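PDB 1V30: putative gamma-glutamylcyclotransferase PH0828 from Pyrococcus horikoshii, which is of unconfirmed function but probably acts as an acyltransferase of the gamma-glutamylcyclotransferase family on gamma-glutamyl substrates. Local coordinates for residues S7-Y13 with K58-V64; L32-I37 with V86-F90. One frame throughout, in Å; residues are numbered along the deposited sequence.

Contact 1 of 2, residues S7-Y13 with K58-V64; sequences SVRIAVY and KVEVYEV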
loop_
_atom_site.group_PDB
_atom_site.type_symbol
_atom_site.label_atom_id
_atom_site.label_comp_id
_atom_site.label_asym_id
_atom_site.label_seq_id
_atom_site.Cartn_x
_atom_site.Cartn_y
_atom_site.Cartn_z
ATOM N N SER A 7 -10.601 16.363 1.732
ATOM C CA SER A 7 -10.504 15.036 1.057
ATOM C C SER A 7 -9.090 14.802 0.532
ATOM O O SER A 7 -8.533 15.643 -0.174
ATOM C CB SER A 7 -11.503 14.963 -0.100
ATOM O OG SER A 7 -11.429 13.714 -0.765
ATOM N N VAL A 8 -8.515 13.657 0.884
ATOM C CA VAL A 8 -7.165 13.305 0.457
ATOM C C VAL A 8 -7.172 12.018 -0.364
ATOM O O VAL A 8 -7.859 11.057 -0.021
ATOM C CB VAL A 8 -6.227 13.095 1.672
ATOM C CG1 VAL A 8 -4.812 12.808 1.197
ATOM C CG2 VAL A 8 -6.251 14.322 2.569
ATOM N N ARG A 9 -6.403 12.006 -1.446
ATOM C CA ARG A 9 -6.313 10.828 -2.298
ATOM C C ARG A 9 -5.089 10.027 -1.861
ATOM O O ARG A 9 -3.988 10.575 -1.772
ATOM C CB ARG A 9 -6.168 11.249 -3.765
ATOM C CG ARG A 9 -6.289 10.110 -4.763
ATOM C CD ARG A 9 -6.252 10.621 -6.201
ATOM N NE ARG A 9 -7.352 11.539 -6.485
ATOM C CZ ARG A 9 -7.199 12.807 -6.860
ATOM N NH1 ARG A 9 -5.986 13.326 -7.005
ATOM N NH2 ARG A 9 -8.266 13.560 -7.085
ATOM N N ILE A 10 -5.280 8.741 -1.571
ATOM C CA ILE A 10 -4.170 7.889 -1.152
ATOM C C ILE A 10 -4.062 6.640 -2.023
ATOM O O ILE A 10 -5.058 6.185 -2.598
ATOM C CB ILE A 10 -4.304 7.446 0.333
ATOM C CG1 ILE A 10 -5.546 6.571 0.519
ATOM C CG2 ILE A 10 -4.380 8.675 1.241
ATOM C CD1 ILE A 10 -5.711 6.036 1.929
ATOM N N ALA A 11 -2.851 6.100 -2.120
ATOM C CA ALA A 11 -2.580 4.898 -2.902
ATOM C C ALA A 11 -1.938 3.905 -1.945
ATOM O O ALA A 11 -0.823 4.127 -1.455
ATOM C CB ALA A 11 -1.632 5.220 -4.046
ATOM N N VAL A 12 -2.647 2.813 -1.669
ATOM C CA VAL A 12 -2.156 1.806 -0.740
ATOM C C VAL A 12 -1.817 0.487 -1.423
ATOM O O VAL A 12 -2.566 -0.009 -2.271
ATOM C CB VAL A 12 -3.171 1.589 0.414
ATOM C CG1 VAL A 12 -3.343 2.897 1.186
ATOM C CG2 VAL A 12 -4.521 1.115 -0.130
ATOM N N TYR A 13 -0.668 -0.067 -1.054
ATOM C CA TYR A 13 -0.163 -1.301 -1.642
ATOM C C TYR A 13 -0.113 -2.476 -0.683
ATOM O O TYR A 13 0.097 -3.609 -1.112
ATOM C CB TYR A 13 1.257 -1.067 -2.157
ATOM C CG TYR A 13 2.202 -0.567 -1.074
ATOM C CD1 TYR A 13 2.398 0.800 -0.864
ATOM C CD2 TYR A 13 2.888 -1.463 -0.246
ATOM C CE1 TYR A 13 3.263 1.261 0.144
ATOM C CE2 TYR A 13 3.750 -1.011 0.762
ATOM C CZ TYR A 13 3.934 0.348 0.946
ATOM O OH TYR A 13 4.828 0.778 1.904
ATOM N N LYS A 58 1.430 -2.499 -7.435
ATOM C CA LYS A 58 -0.023 -2.458 -7.502
ATOM C C LYS A 58 -0.582 -1.752 -6.273
ATOM O O LYS A 58 -0.209 -2.065 -5.135
ATOM C CB LYS A 58 -0.607 -3.871 -7.581
ATOM C CG LYS A 58 -2.104 -3.899 -7.851
ATOM C CD LYS A 58 -2.650 -5.305 -7.699
ATOM C CE LYS A 58 -4.071 -5.431 -8.219
ATOM N NZ LYS A 58 -4.118 -5.544 -9.704
ATOM N N VAL A 59 -1.473 -0.798 -6.508
ATOM C CA VAL A 59 -2.100 -0.058 -5.427
ATOM C C VAL A 59 -3.602 0.038 -5.628
ATOM O O VAL A 59 -4.118 -0.167 -6.731
ATOM C CB VAL A 59 -1.573 1.402 -5.333
ATOM C CG1 VAL A 59 -0.103 1.411 -4.973
ATOM C CG2 VAL A 59 -1.825 2.140 -6.654
ATOM N N GLU A 60 -4.290 0.327 -4.532
ATOM C CA GLU A 60 -5.722 0.572 -4.532
ATOM C C GLU A 60 -5.766 2.057 -4.200
ATOM O O GLU A 60 -5.129 2.498 -3.239
ATOM C CB GLU A 60 -6.417 -0.227 -3.434
ATOM C CG GLU A 60 -6.641 -1.683 -3.785
ATOM C CD GLU A 60 -7.105 -2.511 -2.604
ATOM O OE1 GLU A 60 -7.699 -1.950 -1.660
ATOM O OE2 GLU A 60 -6.878 -3.734 -2.633
ATOM N N VAL A 61 -6.492 2.834 -4.995
ATOM C CA VAL A 61 -6.572 4.271 -4.766
ATOM C C VAL A 61 -7.904 4.655 -4.133
ATOM O O VAL A 61 -8.972 4.255 -4.611
ATOM C CB VAL A 61 -6.382 5.048 -6.084
ATOM C CG1 VAL A 61 -6.334 6.546 -5.804
ATOM C CG2 VAL A 61 -5.102 4.598 -6.768
ATOM N N TYR A 62 -7.829 5.430 -3.054
ATOM C CA TYR A 62 -9.011 5.870 -2.324
ATOM C C TYR A 62 -9.038 7.367 -2.089
ATOM O O TYR A 62 -8.002 8.039 -2.113
ATOM C CB TYR A 62 -9.080 5.219 -0.939
ATOM C CG TYR A 62 -9.234 3.724 -0.921
ATOM C CD1 TYR A 62 -8.137 2.888 -1.117
ATOM C CD2 TYR A 62 -10.483 3.142 -0.717
ATOM C CE1 TYR A 62 -8.278 1.506 -1.108
ATOM C CE2 TYR A 62 -10.638 1.764 -0.708
ATOM C CZ TYR A 62 -9.533 0.953 -0.904
ATOM O OH TYR A 62 -9.679 -0.412 -0.910
ATOM N N GLU A 63 -10.241 7.878 -1.854
ATOM C CA GLU A 63 -10.440 9.277 -1.512
ATOM C C GLU A 63 -10.903 9.178 -0.065
ATOM O O GLU A 63 -11.881 8.485 0.226
ATOM C CB GLU A 63 -11.551 9.923 -2.347
ATOM C CG GLU A 63 -11.247 10.103 -3.823
ATOM C CD GLU A 63 -12.254 11.015 -4.505
ATOM O OE1 GLU A 63 -12.257 11.083 -5.752
ATOM O OE2 GLU A 63 -13.042 11.669 -3.792
ATOM N N VAL A 64 -10.195 9.840 0.845
ATOM C CA VAL A 64 -10.550 9.809 2.260
ATOM C C VAL A 64 -10.670 11.236 2.782
ATOM O O VAL A 64 -10.030 12.142 2.252
ATOM C CB VAL A 64 -9.474 9.071 3.096
ATOM C CG1 VAL A 64 -9.254 7.675 2.544
ATOM C CG2 VAL A 64 -8.168 9.856 3.087
HETATM O O HOH W 1 -0.040 -4.435 -3.650
#
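Val64, Ile10 and Val12 lose the most surface where strand 8-12 runs antiparallel to strand 58-64, and all three side chains lie on one face of the sheet. Val64 forms a hydrogen-bonded pair with Val8: Val8 N donates to Val64 O at 2.5 Å, and Val64 N to Val8 O at 2.8 Å. Its CG1 meets Ile10 CD1 at 4.0 Å, and with Val8 these residues pack on Phe69 of helix 66-72. Ile10 pairs with Tyr62 through two 2.9 Å bonds, Ile10 N to Tyr62 O and Tyr62 N to Ile10 O. In this AIG2-like fold strand 56-64 runs between strands 8-12 and 30-37, and Arg9 and Ala11 bond through their backbones to Phe94. Val12 closes the third pair, its N 3.0 Å from Glu60 O and its O 2.9 Å from Glu60 N, while Val12 CG2 rests 3.9 Å from Tyr62 CE1. Beyond it Tyr13, a substrate-binding residue by similarity, leaves the ladder; one water bridges Tyr13 O (2.7 Å) and Lys58 O (2.8 Å).

Contact 2 of 2, residues L32-I37 with V86-F90; sequences LGEDWI and VSTKF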
loop_
_atom_site.group_PDB
_atom_site.type_symbol
_atom_site.label_atom_id
_atom_site.label_comp_id
_atom_site.label_asym_id
_atom_site.label_seq_id
_atom_site.Cartn_x
_atom_site.Cartn_y
_atom_site.Cartn_z
ATOM N N LEU A 32 -11.600 4.342 -5.695
ATOM C CA LEU A 32 -11.600 4.856 -7.059
ATOM C C LEU A 32 -11.224 3.761 -8.050
ATOM O O LEU A 32 -11.699 3.745 -9.186
ATOM C CB LEU A 32 -10.613 6.019 -7.199
ATOM C CG LEU A 32 -10.819 7.267 -6.334
ATOM C CD1 LEU A 32 -9.759 8.298 -6.703
ATOM C CD2 LEU A 32 -12.215 7.840 -6.547
ATOM N N GLY A 33 -10.371 2.843 -7.612
ATOM C CA GLY A 33 -9.929 1.764 -8.472
ATOM C C GLY A 33 -8.479 1.433 -8.193
ATOM O O GLY A 33 -7.822 2.111 -7.398
ATOM N N GLU A 34 -7.974 0.388 -8.835
ATOM C CA GLU A 34 -6.588 -0.008 -8.653
ATOM C C GLU A 34 -5.749 0.625 -9.750
ATOM O O GLU A 34 -6.274 1.062 -10.780
ATOM C CB GLU A 34 -6.452 -1.533 -8.714
ATOM C CG GLU A 34 -7.281 -2.269 -7.669
ATOM C CD GLU A 34 -7.077 -3.776 -7.702
ATOM O OE1 GLU A 34 -6.885 -4.325 -8.804
ATOM O OE2 GLU A 34 -7.118 -4.410 -6.627
ATOM N N ASP A 35 -4.444 0.689 -9.526
ATOM C CA ASP A 35 -3.537 1.255 -10.505
ATOM C C ASP A 35 -2.154 0.679 -10.240
ATOM O O ASP A 35 -1.965 -0.087 -9.290
ATOM C CB ASP A 35 -3.524 2.781 -10.376
ATOM C CG ASP A 35 -2.891 3.471 -11.572
ATOM O OD1 ASP A 35 -2.653 2.811 -12.607
ATOM O OD2 ASP A 35 -2.644 4.693 -11.475
ATOM N N TRP A 36 -1.200 1.028 -11.094
ATOM C CA TRP A 36 0.171 0.568 -10.939
ATOM C C TRP A 36 1.092 1.777 -10.870
ATOM O O TRP A 36 0.998 2.691 -11.695
ATOM C CB TRP A 36 0.593 -0.325 -12.110
ATOM C CG TRP A 36 -0.093 -1.655 -12.155
ATOM C CD1 TRP A 36 -1.279 -1.945 -12.761
ATOM C CD2 TRP A 36 0.370 -2.880 -11.569
ATOM N NE1 TRP A 36 -1.583 -3.276 -12.594
ATOM C CE2 TRP A 36 -0.588 -3.873 -11.865
ATOM C CE3 TRP A 36 1.505 -3.234 -10.823
ATOM C CZ2 TRP A 36 -0.449 -5.202 -11.441
ATOM C CZ3 TRP A 36 1.643 -4.554 -10.401
ATOM C CH2 TRP A 36 0.669 -5.522 -10.712
ATOM N N ILE A 37 1.971 1.787 -9.876
ATOM C CA ILE A 37 2.914 2.882 -9.704
ATOM C C ILE A 37 4.281 2.424 -10.203
ATOM O O ILE A 37 4.830 1.432 -9.724
ATOM C CB ILE A 37 3.037 3.293 -8.217
ATOM C CG1 ILE A 37 1.643 3.491 -7.607
ATOM C CG2 ILE A 37 3.853 4.577 -8.098
ATOM C CD1 ILE A 37 0.800 4.548 -8.295
ATOM N N VAL A 86 2.683 10.295 -5.372
ATOM C CA VAL A 86 2.840 9.492 -6.572
ATOM C C VAL A 86 1.740 9.831 -7.564
ATOM O O VAL A 86 0.667 10.311 -7.192
ATOM C CB VAL A 86 2.774 7.969 -6.268
ATOM C CG1 VAL A 86 3.907 7.574 -5.340
ATOM C CG2 VAL A 86 1.436 7.606 -5.649
ATOM N N SER A 87 2.011 9.592 -8.839
ATOM C CA SER A 87 1.014 9.854 -9.864
ATOM C C SER A 87 0.164 8.602 -10.055
ATOM O O SER A 87 0.679 7.486 -9.999
ATOM C CB SER A 87 1.689 10.207 -11.190
ATOM O OG SER A 87 2.387 11.436 -11.106
ATOM N N THR A 88 -1.138 8.788 -10.239
ATOM C CA THR A 88 -2.043 7.672 -10.497
ATOM C C THR A 88 -2.955 8.145 -11.615
ATOM O O THR A 88 -3.022 9.344 -11.899
ATOM C CB THR A 88 -2.927 7.302 -9.284
ATOM O OG1 THR A 88 -4.056 8.181 -9.215
ATOM C CG2 THR A 88 -2.126 7.384 -7.996
ATOM N N LYS A 89 -3.666 7.221 -12.249
ATOM C CA LYS A 89 -4.556 7.606 -13.334
ATOM C C LYS A 89 -5.769 8.382 -12.838
ATOM O O LYS A 89 -6.572 8.866 -13.636
ATOM C CB LYS A 89 -4.996 6.372 -14.122
ATOM C CG LYS A 89 -5.712 5.320 -13.316
ATOM C CD LYS A 89 -5.897 4.083 -14.172
ATOM C CE LYS A 89 -6.583 2.976 -13.415
ATOM N NZ LYS A 89 -6.632 1.750 -14.251
ATOM N N PHE A 90 -5.897 8.506 -11.520
ATOM C CA PHE A 90 -7.002 9.252 -10.930
ATOM C C PHE A 90 -6.489 10.586 -10.403
ATOM O O PHE A 90 -7.250 11.368 -9.837
ATOM C CB PHE A 90 -7.632 8.483 -9.767
ATOM C CG PHE A 90 -8.012 7.077 -10.104
ATOM C CD1 PHE A 90 -7.205 6.013 -9.711
ATOM C CD2 PHE A 90 -9.173 6.813 -10.821
ATOM C CE1 PHE A 90 -7.552 4.703 -10.027
ATOM C CE2 PHE A 90 -9.527 5.505 -11.143
ATOM C CZ PHE A 90 -8.714 4.449 -10.744
HETATM O O HOH W 2 0.923 5.725 -11.918
#
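Asp35 is the polar centre of this contact between residues 32-37 of strand 30-37 and the turn linking strands 81-86 and 93-98. Its carboxylate serves two backbone amides: OD2 accepts from Lys89 N at 2.8 Å, the sole direct hydrogen bond between the segments, and OD1 takes a weak bond from Trp36 N at 2.8 Å within its own strand. The Lys89 ammonium adds little more than proximity, since NZ stays 4.4 Å from Asp35 OD1, beyond a salt bridge. Within the turn, Thr88 OG1 accepts from Phe90 N at 3.0 Å, an ST turn, and also bonds to Gly91 O. A water donates to Trp36 O (3.0 Å) and Ser87 O (2.6 Å), joining two carbonyls that cannot bond to each other. Apolar contacts lie at both ends. Leu32 CB sits 3.9 Å from the centroid of the Phe90 ring, a CH-pi contact over its face, and Ile37 CG2 meets Val86 CB at 4.0 Å. Leu32 and Gly33 form a classic beta bulge opposite Val61; a CB on Gly33 would clash with Phe90 CZ and jam against the preceding carbonyl oxygen. In place of a backbone ladder, the turn is held to the strand by one carboxylate-to-amide bond, one water between carbonyls and apolar contacts.

Strand 56-64 joins the two contacts: it pairs with strand 8-12 in contact 1 and with strand 30-37, which supplies residues 32-37 of contact 2. The centres lie about 8 Å apart. At the bulge, Val61 N is 2.8 Å from Gly33 O and Val61 O 2.8 Å from Leu32 N, probable hydrogen bonds, while Arg9 CZ packs 3.3 Å from Phe90 O. Contact 1 leads to the putative substrate pocket, where Tyr13 N bonds to an NHE molecule, probably from the crystallisation liquor, and the Val12 side chain comes within about 3 Å of it (nearest atoms). Contact 2 is nearer the surface, yet the Ile37 and Tyr13 side chains lie about 7 Å apart (nearest atoms).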